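Local coordinates for protein FAD-dependent oxidoreductase (Actinomadura kijaniata, PDB 3M9V) that probably catalyses a flavin-dependent oxidation of a dTDP-linked sugar in D-kijanose biosynthesis, using an acyl-CoA dehydrogenase fold, at residues 24-27 / 28-32; 87-90 / 91-95; 78-81 / 82-85. All coordinates share one frame; numbering follows the deposited sequence.

Contact 1. Residues 24-27 / 28-32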
ATOM      1  N   GLY A  24       7.241 -32.411  17.892  1.00 22.10           N
ATOM      2  CA  GLY A  24       7.466 -31.002  17.588  1.00 19.51           C
ATOM      3  C   GLY A  24       7.726 -30.288  18.906  1.00 20.97           C
ATOM      4  O   GLY A  24       8.584 -29.406  19.004  1.00 17.14           O
ATOM      5  N   ARG A  25       6.956 -30.624  19.937  1.00 19.32           N
ATOM      6  CA  ARG A  25       7.206 -29.972  21.234  1.00 21.98           C
ATOM      7  C   ARG A  25       8.589 -30.238  21.815  1.00 21.75           C
ATOM      8  O   ARG A  25       9.270 -29.337  22.323  1.00 24.55           O
ATOM      9  CB  ARG A  25       6.214 -30.498  22.272  1.00 24.21           C
ATOM     10  CG  ARG A  25       5.121 -29.507  22.666  1.00 35.43           C
ATOM     11  CD  ARG A  25       3.940 -30.181  23.377  1.00 42.44           C
ATOM     12  NE  ARG A  25       2.811 -30.347  22.465  1.00 52.59           N
ATOM     13  CZ  ARG A  25       2.021 -31.415  22.429  1.00 57.44           C
ATOM     14  NH1 ARG A  25       1.034 -31.477  21.547  1.00 58.84           N
ATOM     15  NH2 ARG A  25       2.227 -32.419  23.273  1.00 60.02           N
ATOM     16  N   VAL A  26       9.005 -31.503  21.763  1.00 23.81           N
ATOM     17  CA  VAL A  26      10.357 -31.876  22.218  1.00 23.21           C
ATOM     18  C   VAL A  26      11.440 -31.091  21.471  1.00 21.46           C
ATOM     19  O   VAL A  26      12.318 -30.479  22.078  1.00 22.12           O
ATOM     20  CB  VAL A  26      10.570 -33.415  22.053  1.00 24.63           C
ATOM     21  CG1 VAL A  26      12.013 -33.785  22.368  1.00 22.87           C
ATOM     22  CG2 VAL A  26       9.562 -34.196  22.941  1.00 24.68           C
ATOM     23  N   LEU A  27      11.362 -31.082  20.144  1.00 21.11           N
ATOM     24  CA  LEU A  27      12.226 -30.229  19.322  1.00 19.78           C
ATOM     25  C   LEU A  27      12.330 -28.790  19.825  1.00 19.82           C
ATOM     26  O   LEU A  27      13.419 -28.248  20.041  1.00 19.14           O
ATOM     27  CB  LEU A  27      11.753 -30.253  17.863  1.00 18.86           C
ATOM     28  CG  LEU A  27      12.583 -29.273  17.013  1.00 21.81           C
ATOM     29  CD1 LEU A  27      14.039 -29.714  17.107  1.00 22.16           C
ATOM     30  CD2 LEU A  27      12.137 -29.257  15.537  1.00 20.47           C
ATOM     31  N   LEU A  28      11.189 -28.136  20.013  1.00 21.08           N
ATOM     32  CA  LEU A  28      11.215 -26.763  20.517  1.00 22.24           C
ATOM     33  C   LEU A  28      11.767 -26.652  21.940  1.00 25.65           C
ATOM     34  O   LEU A  28      12.506 -25.712  22.268  1.00 23.27           O
ATOM     35  CB  LEU A  28       9.801 -26.176  20.422  1.00 23.40           C
ATOM     36  CG  LEU A  28       9.528 -24.690  20.646  1.00 29.23           C
ATOM     37  CD1 LEU A  28      10.271 -23.873  19.616  1.00 26.69           C
ATOM     38  CD2 LEU A  28       8.036 -24.345  20.567  1.00 32.02           C
ATOM     39  N   ASP A  29      11.427 -27.604  22.807  1.00 26.23           N
ATOM     40  CA  ASP A  29      12.005 -27.548  24.157  1.00 28.05           C
ATOM     41  C   ASP A  29      13.525 -27.673  24.108  1.00 26.47           C
ATOM     42  O   ASP A  29      14.231 -26.921  24.782  1.00 26.48           O
ATOM     43  CB  ASP A  29      11.450 -28.656  25.065  1.00 28.97           C
ATOM     44  CG  ASP A  29      10.044 -28.357  25.575  1.00 37.61           C
ATOM     45  OD1 ASP A  29       9.559 -27.212  25.418  1.00 44.50           O
ATOM     46  OD2 ASP A  29       9.394 -29.271  26.128  1.00 42.52           O
ATOM     47  N   ARG A  30      14.043 -28.571  23.277  1.00 26.78           N
ATOM     48  CA  ARG A  30      15.478 -28.865  23.253  1.00 27.17           C
ATOM     49  C   ARG A  30      16.226 -27.694  22.645  1.00 27.05           C
ATOM     50  O   ARG A  30      17.342 -27.384  23.047  1.00 26.20           O
ATOM     51  CB  ARG A  30      15.755 -30.133  22.436  1.00 26.11           C
ATOM     52  CG  ARG A  30      15.362 -31.407  23.170  1.00 35.43           C
ATOM     53  CD  ARG A  30      16.572 -32.299  23.439  1.00 48.60           C
ATOM     54  NE  ARG A  30      16.454 -33.588  22.759  1.00 58.27           N
ATOM     55  CZ  ARG A  30      15.724 -34.603  23.216  1.00 63.35           C
ATOM     56  NH1 ARG A  30      15.685 -35.741  22.538  1.00 64.28           N
ATOM     57  NH2 ARG A  30      15.033 -34.503  24.349  1.00 63.90           N
ATOM     58  N   LEU A  31      15.615 -27.044  21.662  1.00 26.34           N
ATOM     59  CA  LEU A  31      16.236 -25.873  21.046  1.00 26.47           C
ATOM     60  C   LEU A  31      16.418 -24.736  22.036  1.00 28.23           C
ATOM     61  O   LEU A  31      17.348 -23.944  21.875  1.00 26.77           O
ATOM     62  CB  LEU A  31      15.439 -25.329  19.852  1.00 27.55           C
ATOM     63  CG  LEU A  31      15.675 -26.042  18.515  1.00 27.26           C
ATOM     64  CD1 LEU A  31      14.602 -25.600  17.530  1.00 28.28           C
ATOM     65  CD2 LEU A  31      17.085 -25.899  17.920  1.00 26.60           C
ATOM     66  N   ALA A  32      15.557 -24.653  23.050  1.00 28.77           N
ATOM     67  CA  ALA A  32      15.609 -23.504  23.944  1.00 31.00           C
ATOM     68  C   ALA A  32      16.988 -23.346  24.574  1.00 30.96           C
ATOM     69  O   ALA A  32      17.478 -22.220  24.671  1.00 33.38           O
ATOM     70  CB  ALA A  32      14.532 -23.594  25.025  1.00 32.49           C
TER
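Leu27 and Leu31, one turn apart on the amphipathic helix 22-32, lie side by side and point the same way, with CD1 of Leu27 4.2 Å from CD1 of Leu31. The two reach this row by different routes: in Leu27 CG stands opposite the backbone N (chi1 175°), whereas in Leu31 it swings beside the backbone N (chi1 -82°), which lays CG of Leu31 3.5 Å from O of Leu27. This is the buried, close-packed flank.

The other flank is looser and more exposed. Here Val26 and Arg30 also run alongside each other, and CG1 of Val26 sits over one face of the Arg30 guanidinium, displaced toward its rim and 3.7 Å from NH2 of Arg30. Bends at chi2 and chi3 fold the long chain back so that the flat group covers the valine methyl. In exposed Asp29 the carboxylate carbon CG lies 3.5 Å from O of Arg25, a plain contact.

Beneath both flanks run regular helical bonds, among them Arg30 N to Val26 O at 2.8 Å and Leu31 N to Leu27 O at 3.0 Å. The apolar side of this helix rests on helix 81-94, where Leu27 and Leu31 meet Ala87, Leu31 also reaches Val91 and Leu28 touches Ala90; even on the more exposed flank, Arg30 leans on loop residues Leu64 and Leu76.

Contact 2. Residues 87-90 / 91-95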
ATOM      1  N   ALA A  87       9.692 -24.348  14.905  1.00 14.79           N
ATOM      2  CA  ALA A  87      11.073 -24.322  15.402  1.00 14.76           C
ATOM      3  C   ALA A  87      11.993 -23.314  14.706  1.00 14.61           C
ATOM      4  O   ALA A  87      12.786 -22.604  15.357  1.00 14.92           O
ATOM      5  CB  ALA A  87      11.624 -25.744  15.330  1.00 11.88           C
ATOM      6  N   LEU A  88      11.908 -23.219  13.374  1.00 15.90           N
ATOM      7  CA  LEU A  88      12.683 -22.204  12.639  1.00 14.21           C
ATOM      8  C   LEU A  88      12.343 -20.781  13.071  1.00 16.03           C
ATOM      9  O   LEU A  88      13.194 -19.893  13.133  1.00 18.77           O
ATOM     10  CB  LEU A  88      12.487 -22.341  11.123  1.00 12.78           C
ATOM     11  CG  LEU A  88      12.965 -23.699  10.587  1.00 13.48           C
ATOM     12  CD1 LEU A  88      12.742 -23.840   9.073  1.00 17.64           C
ATOM     13  CD2 LEU A  88      14.457 -23.821  10.868  1.00 15.47           C
ATOM     14  N   LEU A  89      11.057 -20.523  13.283  1.00 17.10           N
ATOM     15  CA  LEU A  89      10.622 -19.214  13.771  1.00 15.30           C
ATOM     16  C   LEU A  89      11.329 -18.890  15.103  1.00 15.83           C
ATOM     17  O   LEU A  89      11.911 -17.805  15.273  1.00 15.13           O
ATOM     18  CB  LEU A  89       9.087 -19.292  13.903  1.00 14.25           C
ATOM     19  CG  LEU A  89       8.312 -17.987  14.126  1.00 14.00           C
ATOM     20  CD1 LEU A  89       6.782 -18.251  14.034  1.00 15.57           C
ATOM     21  CD2 LEU A  89       8.627 -17.407  15.524  1.00 15.38           C
ATOM     22  N   ALA A  90      11.303 -19.822  16.056  1.00 15.99           N
ATOM     23  CA  ALA A  90      11.979 -19.551  17.344  1.00 18.95           C
ATOM     24  C   ALA A  90      13.482 -19.301  17.142  1.00 19.55           C
ATOM     25  O   ALA A  90      14.053 -18.366  17.726  1.00 16.80           O
ATOM     26  CB  ALA A  90      11.757 -20.740  18.348  1.00 18.47           C
ATOM     27  N   VAL A  91      14.126 -20.083  16.270  1.00 15.75           N
ATOM     28  CA  VAL A  91      15.546 -19.830  16.009  1.00 17.81           C
ATOM     29  C   VAL A  91      15.775 -18.471  15.335  1.00 17.47           C
ATOM     30  O   VAL A  91      16.699 -17.734  15.684  1.00 16.21           O
ATOM     31  CB  VAL A  91      16.234 -20.992  15.238  1.00 19.94           C
ATOM     32  CG1 VAL A  91      17.698 -20.673  14.869  1.00 17.81           C
ATOM     33  CG2 VAL A  91      16.203 -22.281  16.062  1.00 18.67           C
ATOM     34  N   ALA A  92      14.936 -18.142  14.355  1.00 16.50           N
ATOM     35  CA  ALA A  92      15.082 -16.883  13.634  1.00 15.45           C
ATOM     36  C   ALA A  92      14.904 -15.649  14.525  1.00 16.89           C
ATOM     37  O   ALA A  92      15.532 -14.622  14.264  1.00 16.53           O
ATOM     38  CB  ALA A  92      14.141 -16.838  12.435  1.00 14.55           C
ATOM     39  N   ARG A  93      14.078 -15.729  15.563  1.00 14.22           N
ATOM     40  CA  ARG A  93      13.976 -14.575  16.450  1.00 15.83           C
ATOM     41  C   ARG A  93      15.314 -14.340  17.106  1.00 15.41           C
ATOM     42  O   ARG A  93      15.596 -13.219  17.473  1.00 16.52           O
ATOM     43  CB  ARG A  93      12.985 -14.787  17.598  1.00 15.66           C
ATOM     44  CG  ARG A  93      11.605 -14.869  17.060  1.00 20.20           C
ATOM     45  CD  ARG A  93      10.639 -15.348  18.106  1.00 26.16           C
ATOM     46  NE  ARG A  93      10.692 -14.432  19.235  1.00 33.72           N
ATOM     47  CZ  ARG A  93       9.698 -14.332  20.101  1.00 44.81           C
ATOM     48  NH1 ARG A  93       8.598 -15.061  19.946  1.00 51.52           N
ATOM     49  NH2 ARG A  93       9.823 -13.492  21.112  1.00 49.44           N
ATOM     50  N   ALA A  94      16.123 -15.383  17.266  1.00 17.28           N
ATOM     51  CA  ALA A  94      17.498 -15.201  17.729  1.00 17.88           C
ATOM     52  C   ALA A  94      18.509 -14.847  16.631  1.00 17.65           C
ATOM     53  O   ALA A  94      19.329 -13.938  16.827  1.00 15.35           O
ATOM     54  CB  ALA A  94      17.919 -16.431  18.508  1.00 18.62           C
ATOM     55  N   ASP A  95      18.458 -15.520  15.475  1.00 15.48           N
ATOM     56  CA  ASP A  95      19.340 -15.121  14.397  1.00 13.19           C
ATOM     57  C   ASP A  95      18.817 -15.812  13.137  1.00 14.41           C
ATOM     58  O   ASP A  95      18.654 -17.035  13.083  1.00 11.80           O
ATOM     59  CB  ASP A  95      20.789 -15.612  14.644  1.00 11.89           C
ATOM     60  CG  ASP A  95      21.701 -15.310  13.456  1.00 15.84           C
ATOM     61  OD1 ASP A  95      22.309 -16.186  12.779  1.00 18.25           O
ATOM     62  OD2 ASP A  95      21.811 -14.094  13.195  1.00 17.45           O
TER
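The side chains of Leu89 and Arg93, a helical turn apart, run at a slant to one another, and methyl CD2 of Leu89 meets methylene CD of Arg93 at 3.9 Å. It is thus the aliphatic part of the arginine that packs on the leucine. CG of Arg93 lies beside its own backbone N (chi1 -68°), 3.5 Å from O of Leu89, and a bend at chi3 then turns the outer chain; its NH2 forms a salt bridge with Asp276.

Elsewhere the small side chains press on the carbonyls of the turn before. Methyl CG2 of Val91 is 3.5 Å from O of Ala87, and CB of Ala92 is 3.3 Å from O of Leu88. Those oxygens also accept the helical bonds, Val91 N to Ala87 O at 3.0 Å and Ala92 N to Leu88 O at 2.8 Å. Asp95 follows as the N-cap of helix 96-118: its side chain caps a backbone N just beyond, and OD1 is also hydrogen-bonded to OG1 of Thr98.

Such a largely buried helix has packing on several flanks: Ala87, Ala90 and Val91 meet helix 22-32, Leu88, Val91 and Ala92 meet helix 96-118, Leu88, Leu89, Ala92 and Arg93 lie against helix 264-283, and Ala94 touches Ile38 of helix 35-48.

Contact 3. Residues 78-81 / 82-85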
ATOM      1  N   VAL A  78      10.315 -35.772  14.039  1.00 23.08           N
ATOM      2  CA  VAL A  78       9.507 -34.628  13.601  1.00 23.96           C
ATOM      3  C   VAL A  78       9.140 -34.843  12.143  1.00 23.44           C
ATOM      4  O   VAL A  78       9.996 -35.040  11.283  1.00 24.26           O
ATOM      5  CB  VAL A  78      10.207 -33.268  13.806  1.00 24.37           C
ATOM      6  CG1 VAL A  78       9.326 -32.122  13.274  1.00 22.98           C
ATOM      7  CG2 VAL A  78      10.495 -33.084  15.297  1.00 24.39           C
ATOM      8  N   ASP A  79       7.851 -34.861  11.839  1.00 22.57           N
ATOM      9  CA  ASP A  79       7.478 -35.095  10.455  1.00 24.06           C
ATOM     10  C   ASP A  79       6.438 -34.105   9.949  1.00 23.85           C
ATOM     11  O   ASP A  79       6.031 -34.266   8.804  1.00 22.10           O
ATOM     12  CB  ASP A  79       6.956 -36.518  10.278  1.00 25.03           C
ATOM     13  CG  ASP A  79       5.633 -36.716  10.984  1.00 32.90           C
ATOM     14  OD1 ASP A  79       5.214 -35.905  11.839  1.00 31.80           O
ATOM     15  OD2 ASP A  79       4.979 -37.718  10.667  1.00 41.47           O
ATOM     16  N   ARG A  80       6.056 -33.082  10.720  1.00 21.34           N
ATOM     17  CA  ARG A  80       5.211 -32.020  10.161  1.00 21.47           C
ATOM     18  C   ARG A  80       6.002 -30.788   9.719  1.00 21.45           C
ATOM     19  O   ARG A  80       6.794 -30.228  10.485  1.00 20.26           O
ATOM     20  CB  ARG A  80       4.242 -31.494  11.216  1.00 23.27           C
ATOM     21  CG  ARG A  80       3.191 -32.444  11.764  1.00 26.85           C
ATOM     22  CD  ARG A  80       2.267 -33.028  10.731  1.00 37.14           C
ATOM     23  NE  ARG A  80       1.459 -34.016  11.446  1.00 42.60           N
ATOM     24  CZ  ARG A  80       0.273 -33.766  11.991  1.00 43.00           C
ATOM     25  NH1 ARG A  80      -0.290 -32.570  11.871  1.00 41.67           N
ATOM     26  NH2 ARG A  80      -0.382 -34.731  12.616  1.00 41.17           N
ATOM     27  N   LEU A  81       5.712 -30.307   8.513  1.00 20.26           N
ATOM     28  CA  LEU A  81       6.307 -29.043   8.090  1.00 19.15           C
ATOM     29  C   LEU A  81       5.938 -27.915   9.054  1.00 17.19           C
ATOM     30  O   LEU A  81       6.702 -26.984   9.317  1.00 17.79           O
ATOM     31  CB  LEU A  81       5.844 -28.736   6.667  1.00 16.64           C
ATOM     32  CG  LEU A  81       6.483 -29.660   5.606  1.00 18.74           C
ATOM     33  CD1 LEU A  81       5.532 -29.628   4.417  1.00 17.11           C
ATOM     34  CD2 LEU A  81       7.893 -29.214   5.196  1.00 18.36           C
ATOM     35  N   TYR A  82       4.707 -27.977   9.544  1.00 16.36           N
ATOM     36  CA  TYR A  82       4.214 -26.945  10.427  1.00 15.89           C
ATOM     37  C   TYR A  82       5.128 -26.938  11.640  1.00 15.99           C
ATOM     38  O   TYR A  82       5.535 -25.872  12.056  1.00 17.00           O
ATOM     39  CB  TYR A  82       2.780 -27.252  10.840  1.00 16.55           C
ATOM     40  CG  TYR A  82       2.115 -26.191  11.691  1.00 17.25           C
ATOM     41  CD1 TYR A  82       1.278 -25.251  11.083  1.00 14.27           C
ATOM     42  CD2 TYR A  82       2.307 -26.143  13.063  1.00 16.27           C
ATOM     43  CE1 TYR A  82       0.635 -24.265  11.804  1.00 15.00           C
ATOM     44  CE2 TYR A  82       1.658 -25.147  13.808  1.00 18.17           C
ATOM     45  CZ  TYR A  82       0.824 -24.241  13.158  1.00 15.54           C
ATOM     46  OH  TYR A  82       0.116 -23.262  13.811  1.00 13.35           O
ATOM     47  N   ASP A  83       5.451 -28.082  12.239  1.00 17.00           N
ATOM     48  CA  ASP A  83       6.303 -27.987  13.414  1.00 17.08           C
ATOM     49  C   ASP A  83       7.731 -27.575  13.104  1.00 17.46           C
ATOM     50  O   ASP A  83       8.351 -26.948  13.970  1.00 14.76           O
ATOM     51  CB  ASP A  83       6.358 -29.294  14.209  1.00 20.86           C
ATOM     52  CG  ASP A  83       5.054 -29.551  14.931  1.00 21.52           C
ATOM     53  OD1 ASP A  83       4.218 -28.630  14.949  1.00 28.04           O
ATOM     54  OD2 ASP A  83       4.866 -30.642  15.487  1.00 25.35           O
ATOM     55  N   VAL A  84       8.245 -27.960  11.934  1.00 14.10           N
ATOM     56  CA  VAL A  84       9.567 -27.505  11.562  1.00 14.29           C
ATOM     57  C   VAL A  84       9.534 -25.982  11.446  1.00 16.72           C
ATOM     58  O   VAL A  84      10.462 -25.295  11.878  1.00 17.12           O
ATOM     59  CB  VAL A  84      10.009 -28.108  10.204  1.00 16.02           C
ATOM     60  CG1 VAL A  84      11.331 -27.463   9.744  1.00 17.21           C
ATOM     61  CG2 VAL A  84      10.191 -29.623  10.309  1.00 14.02           C
ATOM     62  N   ALA A  85       8.466 -25.423  10.870  1.00 14.59           N
ATOM     63  CA  ALA A  85       8.431 -23.950  10.739  1.00 12.69           C
ATOM     64  C   ALA A  85       8.333 -23.301  12.128  1.00 14.09           C
ATOM     65  O   ALA A  85       8.897 -22.226  12.360  1.00 15.04           O
ATOM     66  CB  ALA A  85       7.258 -23.515   9.846  1.00 13.31           C
TER
HETATM   67  O   HOH W   1       6.101 -33.152  13.538  1.00 31.43           O
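The chain passes from the extended backbone of Arg80 into the first turn of helix 81-94, where Val84 N bonds to Arg80 O at 3.1 Å and Ala85 N bonds to Leu81 O at 2.8 Å. Across this entry Val78 and Val84 slant past each other, CG1 of Val78 meeting CG2 of Val84 at 4.0 Å. With CG2 of Val84 beside its own backbone N, that methyl also sits 3.5 Å from O of Arg80.

Arg80 occupies the N-cap position, and the first-turn amides find an acceptor from elsewhere: the carboxylate of Asp319, on helix 291-323, takes N-H of Leu81 through OD1 and N-H of Tyr82 through OD2. One carboxylate thus grips two amides where its negative charge would probably suit the partial positive charge of the helix start, in the N-terminal helical domain of the acyl-CoA dehydrogenase fold.

Asp83 accepts a bond from the backbone N of Val20 at OD1 and pairs through OD2 with the Thr21 hydroxyl; a water held 2.8 Å from Arg80 N also gives a weak bond to OD2 of Asp83. The Tyr82 hydroxyl binds the backbone N of Leu16. Leu81 packs on Leu315 and Leu110, its side chain about 8 Å from the bound thymidine diphosphate.

Overall arrangement
Along the chain the order is contact 1, contact 3, contact 2, the latter two being successive parts of helix 81-94 and the loop before it. The centres of contacts 1 and 2 lie about 12 Å apart, as do those of contacts 1 and 3, while those of contacts 2 and 3 are about 14 Å apart. Helix 22-32 bridges the other two: Leu27 CD2 packs on Ala87 CB at 3.6 Å, and Leu27 CB meets Val78 CG2 at 4.0 Å. Together they illustrate how an N-terminal helix can pack along a buried helix and the loop leading into it. Contact 3 lies near the dTDP pocket, whereas contact 1 is remote from the binding sites.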